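Local coordinates for protein salivary nitrophorin (Cimex lectularius, PDB 2IMQ) that carries nitric oxide on a heme b group and delivers it to the bite victim during feeding, causing vasodilation, at residues G252-T264 with E270-L282. Sequence-based numbering, arbitrary orientation.
Sequences GKTIQPLSYNSLT and EHRPVLAKFRVTL
Strands 255-262 and 274-281 run antiparallel at 150°, and backbone hydrogen bonds continue past them, from Thr281 N to Thr254 O at one end and from Leu263 N to Pro273 O at the other. Leu258 and Ser259 both face Lys277, a classic beta bulge: Leu258 N donates to Lys277 O at 2.7 Å, and Ser259 N to the same oxygen only weakly at 3.4 Å. Beside the bulge, Leu258 CD2 sits over the centre of one face of the Arg279 guanidinium, 3.7 Å above the plane. The hairpin closes one edge of a six-stranded sheet of the DNase I-like sandwich: 255-262 is outermost, and 274-281 also pairs with strand 6-17. On the face turned to the second sheet, with CG anti to the backbone N (chi1 -173°), the Tyr260 ring swings across Val274, CE1 to CG1 3.4 Å; the Tyr260 hydroxyl is hydrogen-bonded to Glu215 and Ala245 N. Ile255 CG2 meets Phe278 CD2 at 3.8 Å. Across the other face, Ser259 OG sits 3.4 Å from Lys277 CD, and one water links that hydroxyl to Lys277 NZ, which also salt-bridges Glu35. A second water joins Ser259 OG, Asn261 ND2 and Leu275 O. Lys253 NZ donates a hydrogen bond to C-terminal Leu282 O.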
loop_
_atom_site.group_PDB
_atom_site.type_symbol
_atom_site.label_atom_id
_atom_site.label_comp_id
_atom_site.label_asym_id
_atom_site.label_seq_id
_atom_site.Cartn_x
_atom_site.Cartn_y
_atom_site.Cartn_z
ATOM N N GLY A 252 -1.856 20.555 -6.226
ATOM C CA GLY A 252 -2.101 20.673 -7.633
ATOM C C GLY A 252 -0.993 20.059 -8.486
ATOM O O GLY A 252 -0.940 20.332 -9.682
ATOM N N LYS A 253 -0.136 19.225 -7.894
ATOM C CA LYS A 253 0.939 18.545 -8.625
ATOM C C LYS A 253 0.395 17.346 -9.382
ATOM O O LYS A 253 -0.580 16.695 -8.966
ATOM C CB LYS A 253 2.010 18.078 -7.692
ATOM C CG LYS A 253 2.659 19.090 -6.802
ATOM C CD LYS A 253 3.306 20.185 -7.596
ATOM C CE LYS A 253 4.172 21.025 -6.736
ATOM N NZ LYS A 253 4.596 22.244 -7.507
ATOM N N THR A 254 0.976 17.098 -10.545
ATOM C CA THR A 254 0.597 15.970 -11.348
ATOM C C THR A 254 1.226 14.681 -10.817
ATOM O O THR A 254 2.432 14.640 -10.607
ATOM C CB THR A 254 1.023 16.198 -12.805
ATOM O OG1 THR A 254 0.389 17.375 -13.285
ATOM C CG2 THR A 254 0.547 15.051 -13.729
ATOM N N ILE A 255 0.392 13.648 -10.621
ATOM C CA ILE A 255 0.841 12.292 -10.277
ATOM C C ILE A 255 0.241 11.409 -11.346
ATOM O O ILE A 255 -0.968 11.339 -11.484
ATOM C CB ILE A 255 0.368 11.857 -8.863
ATOM C CG1 ILE A 255 0.924 12.776 -7.788
ATOM C CG2 ILE A 255 0.729 10.401 -8.598
ATOM C CD1 ILE A 255 0.302 12.631 -6.391
ATOM N N GLN A 256 1.106 10.776 -12.122
ATOM C CA GLN A 256 0.708 9.945 -13.210
ATOM C C GLN A 256 1.038 8.485 -12.922
ATOM O O GLN A 256 2.203 8.095 -12.912
ATOM C CB GLN A 256 1.440 10.377 -14.487
ATOM C CG GLN A 256 1.040 9.509 -15.665
ATOM C CD GLN A 256 -0.457 9.496 -15.890
ATOM O OE1 GLN A 256 -1.088 8.418 -15.890
ATOM N NE2 GLN A 256 -1.042 10.677 -16.050
ATOM N N PRO A 257 0.015 7.635 -12.709
ATOM C CA PRO A 257 0.303 6.230 -12.646
ATOM C C PRO A 257 0.842 5.724 -13.995
ATOM O O PRO A 257 0.313 6.041 -15.056
ATOM C CB PRO A 257 -1.055 5.575 -12.352
ATOM C CG PRO A 257 -1.945 6.662 -12.073
ATOM C CD PRO A 257 -1.411 7.932 -12.501
ATOM N N LEU A 258 1.886 4.926 -13.933
ATOM C CA LEU A 258 2.453 4.243 -15.083
ATOM C C LEU A 258 1.957 2.843 -15.243
ATOM O O LEU A 258 1.722 2.382 -16.366
ATOM C CB LEU A 258 3.997 4.241 -14.969
ATOM C CG LEU A 258 4.609 5.609 -14.672
ATOM C CD1 LEU A 258 6.084 5.541 -14.392
ATOM C CD2 LEU A 258 4.271 6.598 -15.806
ATOM N N SER A 259 1.784 2.155 -14.116
ATOM C CA SER A 259 1.243 0.818 -14.118
ATOM C C SER A 259 0.726 0.508 -12.723
ATOM O O SER A 259 1.136 1.133 -11.729
ATOM C CB SER A 259 2.257 -0.192 -14.566
ATOM O OG SER A 259 3.304 -0.310 -13.650
ATOM N N TYR A 260 -0.151 -0.471 -12.658
ATOM C CA TYR A 260 -0.825 -0.908 -11.430
ATOM C C TYR A 260 -1.198 -2.341 -11.675
ATOM O O TYR A 260 -1.971 -2.623 -12.568
ATOM C CB TYR A 260 -2.043 -0.027 -11.204
ATOM C CG TYR A 260 -2.801 -0.193 -9.920
ATOM C CD1 TYR A 260 -2.144 -0.410 -8.683
ATOM C CD2 TYR A 260 -4.181 -0.070 -9.893
ATOM C CE1 TYR A 260 -2.850 -0.472 -7.502
ATOM C CE2 TYR A 260 -4.881 -0.115 -8.688
ATOM C CZ TYR A 260 -4.221 -0.329 -7.496
ATOM O OH TYR A 260 -4.942 -0.417 -6.348
ATOM N N ASN A 261 -0.576 -3.245 -10.969
ATOM C CA ASN A 261 -0.760 -4.651 -11.189
ATOM C C ASN A 261 -0.614 -5.459 -9.937
ATOM O O ASN A 261 0.247 -5.179 -9.116
ATOM C CB ASN A 261 0.336 -5.185 -12.146
ATOM C CG ASN A 261 0.330 -4.558 -13.518
ATOM O OD1 ASN A 261 -0.345 -5.030 -14.420
ATOM N ND2 ASN A 261 1.136 -3.543 -13.711
ATOM N N SER A 262 -1.390 -6.529 -9.820
ATOM C CA SER A 262 -1.101 -7.566 -8.872
ATOM C C SER A 262 0.079 -8.394 -9.400
ATOM O O SER A 262 0.282 -8.518 -10.590
ATOM C CB SER A 262 -2.294 -8.478 -8.671
ATOM O OG SER A 262 -2.702 -9.028 -9.910
ATOM N N LEU A 263 0.809 -8.945 -8.458
ATOM C CA LEU A 263 1.957 -9.795 -8.772
ATOM C C LEU A 263 1.608 -11.220 -8.484
ATOM O O LEU A 263 1.780 -11.779 -7.395
ATOM C CB LEU A 263 3.150 -9.353 -7.973
ATOM C CG LEU A 263 3.545 -7.903 -8.115
ATOM C CD1 LEU A 263 4.751 -7.634 -7.237
ATOM C CD2 LEU A 263 3.802 -7.501 -9.553
ATOM N N THR A 264 1.098 -11.847 -9.529
ATOM C CA THR A 264 0.491 -13.159 -9.384
ATOM C C THR A 264 1.551 -14.262 -9.166
ATOM O O THR A 264 1.200 -15.331 -8.683
ATOM C CB THR A 264 -0.456 -13.445 -10.563
ATOM O OG1 THR A 264 0.194 -13.206 -11.798
ATOM C CG2 THR A 264 -1.656 -12.419 -10.539
ATOM N N GLU A 270 -3.057 -16.078 0.544
ATOM C CA GLU A 270 -4.401 -15.887 0.063
ATOM C C GLU A 270 -4.628 -14.554 -0.698
ATOM O O GLU A 270 -5.610 -14.426 -1.420
ATOM C CB GLU A 270 -5.341 -15.841 1.249
ATOM C CG GLU A 270 -5.435 -16.989 2.210
ATOM C CD GLU A 270 -6.479 -16.594 3.260
ATOM O OE1 GLU A 270 -6.513 -15.401 3.699
ATOM O OE2 GLU A 270 -7.291 -17.449 3.594
ATOM N N HIS A 271 -3.776 -13.566 -0.443
ATOM C CA HIS A 271 -3.784 -12.298 -1.170
ATOM C C HIS A 271 -2.554 -12.224 -2.038
ATOM O O HIS A 271 -1.461 -12.696 -1.663
ATOM C CB HIS A 271 -3.646 -11.128 -0.216
ATOM C CG HIS A 271 -4.701 -11.003 0.806
ATOM N ND1 HIS A 271 -5.687 -10.027 0.743
ATOM C CD2 HIS A 271 -4.842 -11.621 1.996
ATOM C CE1 HIS A 271 -6.415 -10.100 1.840
ATOM N NE2 HIS A 271 -5.922 -11.051 2.619
ATOM N N ARG A 272 -2.635 -11.524 -3.137
ATOM C CA ARG A 272 -1.497 -11.261 -3.996
ATOM C C ARG A 272 -1.040 -9.828 -3.787
ATOM O O ARG A 272 -1.859 -8.910 -3.698
ATOM C CB ARG A 272 -1.873 -11.468 -5.459
ATOM C CG ARG A 272 -2.446 -12.860 -5.763
ATOM C CD ARG A 272 -1.400 -13.931 -5.588
ATOM N NE ARG A 272 -1.767 -15.089 -4.756
ATOM C CZ ARG A 272 -2.182 -16.262 -5.196
ATOM N NH1 ARG A 272 -2.391 -16.485 -6.498
ATOM N NH2 ARG A 272 -2.387 -17.242 -4.328
ATOM N N PRO A 273 0.272 -9.602 -3.795
ATOM C CA PRO A 273 0.807 -8.237 -3.659
ATOM C C PRO A 273 0.417 -7.370 -4.817
ATOM O O PRO A 273 0.224 -7.869 -5.946
ATOM C CB PRO A 273 2.327 -8.421 -3.584
ATOM C CG PRO A 273 2.595 -9.813 -3.818
ATOM C CD PRO A 273 1.359 -10.581 -3.931
ATOM N N VAL A 274 0.339 -6.064 -4.574
ATOM C CA VAL A 274 -0.016 -5.111 -5.564
ATOM C C VAL A 274 1.056 -4.063 -5.694
ATOM O O VAL A 274 1.419 -3.418 -4.705
ATOM C CB VAL A 274 -1.402 -4.503 -5.263
ATOM C CG1 VAL A 274 -1.720 -3.366 -6.191
ATOM C CG2 VAL A 274 -2.499 -5.518 -5.434
ATOM N N LEU A 275 1.564 -3.891 -6.918
ATOM C CA LEU A 275 2.635 -3.002 -7.235
ATOM C C LEU A 275 2.151 -1.847 -8.106
ATOM O O LEU A 275 1.537 -2.084 -9.169
ATOM C CB LEU A 275 3.694 -3.803 -8.011
ATOM C CG LEU A 275 4.866 -3.043 -8.589
ATOM C CD1 LEU A 275 5.713 -2.348 -7.483
ATOM C CD2 LEU A 275 5.709 -3.963 -9.375
ATOM N N ALA A 276 2.405 -0.628 -7.673
ATOM C CA ALA A 276 2.067 0.534 -8.445
ATOM C C ALA A 276 3.332 1.298 -8.740
ATOM O O ALA A 276 4.248 1.336 -7.927
ATOM C CB ALA A 276 1.046 1.447 -7.742
ATOM N N LYS A 277 3.340 1.924 -9.886
ATOM C CA LYS A 277 4.461 2.716 -10.357
ATOM C C LYS A 277 3.886 4.030 -10.808
ATOM O O LYS A 277 2.906 4.076 -11.554
ATOM C CB LYS A 277 5.235 2.046 -11.515
ATOM C CG LYS A 277 5.711 0.649 -11.216
ATOM C CD LYS A 277 6.452 0.024 -12.407
ATOM C CE LYS A 277 6.797 -1.413 -12.142
ATOM N NZ LYS A 277 7.582 -1.955 -13.310
ATOM N N PHE A 278 4.504 5.116 -10.346
ATOM C CA PHE A 278 4.037 6.479 -10.652
ATOM C C PHE A 278 5.177 7.337 -11.115
ATOM O O PHE A 278 6.308 7.138 -10.690
ATOM C CB PHE A 278 3.492 7.140 -9.385
ATOM C CG PHE A 278 2.408 6.365 -8.711
ATOM C CD1 PHE A 278 2.723 5.446 -7.724
ATOM C CD2 PHE A 278 1.085 6.634 -8.988
ATOM C CE1 PHE A 278 1.710 4.750 -7.067
ATOM C CE2 PHE A 278 0.062 5.926 -8.268
ATOM C CZ PHE A 278 0.423 4.977 -7.362
ATOM N N ARG A 279 4.817 8.350 -11.875
ATOM C CA ARG A 279 5.725 9.448 -12.179
ATOM C C ARG A 279 5.088 10.730 -11.646
ATOM O O ARG A 279 3.946 11.019 -11.971
ATOM C CB ARG A 279 5.932 9.542 -13.654
ATOM C CG ARG A 279 6.824 10.652 -14.145
ATOM C CD ARG A 279 6.897 10.655 -15.679
ATOM N NE ARG A 279 7.409 9.387 -16.179
ATOM C CZ ARG A 279 6.975 8.757 -17.265
ATOM N NH1 ARG A 279 5.974 9.253 -17.997
ATOM N NH2 ARG A 279 7.536 7.603 -17.618
ATOM N N VAL A 280 5.801 11.428 -10.770
ATOM C CA VAL A 280 5.327 12.694 -10.225
ATOM C C VAL A 280 6.083 13.864 -10.823
ATOM O O VAL A 280 7.275 13.735 -11.122
ATOM C CB VAL A 280 5.378 12.709 -8.673
ATOM C CG1 VAL A 280 4.701 11.472 -8.106
ATOM C CG2 VAL A 280 6.741 12.829 -8.137
ATOM N N THR A 281 5.374 14.968 -11.041
ATOM C CA THR A 281 5.967 16.183 -11.652
ATOM C C THR A 281 6.111 17.216 -10.568
ATOM O O THR A 281 5.144 17.650 -9.955
ATOM C CB THR A 281 5.074 16.667 -12.798
ATOM O OG1 THR A 281 4.983 15.626 -13.774
ATOM C CG2 THR A 281 5.679 17.872 -13.527
ATOM N N LEU A 282 7.339 17.599 -10.271
ATOM C CA LEU A 282 7.603 18.529 -9.170
ATOM C C LEU A 282 7.155 19.963 -9.458
ATOM O O LEU A 282 6.867 20.739 -8.541
ATOM C CB LEU A 282 9.084 18.575 -8.874
ATOM C CG LEU A 282 9.663 17.383 -8.121
ATOM C CD1 LEU A 282 9.461 16.109 -8.851
ATOM C CD2 LEU A 282 11.168 17.568 -7.805
ATOM O OXT LEU A 282 7.077 20.366 -10.617
HETATM O O HOH W 1 3.045 18.912 -11.231
HETATM O O HOH W 2 2.869 -2.212 -11.677
HETATM O O HOH W 3 5.213 -1.887 -15.124
#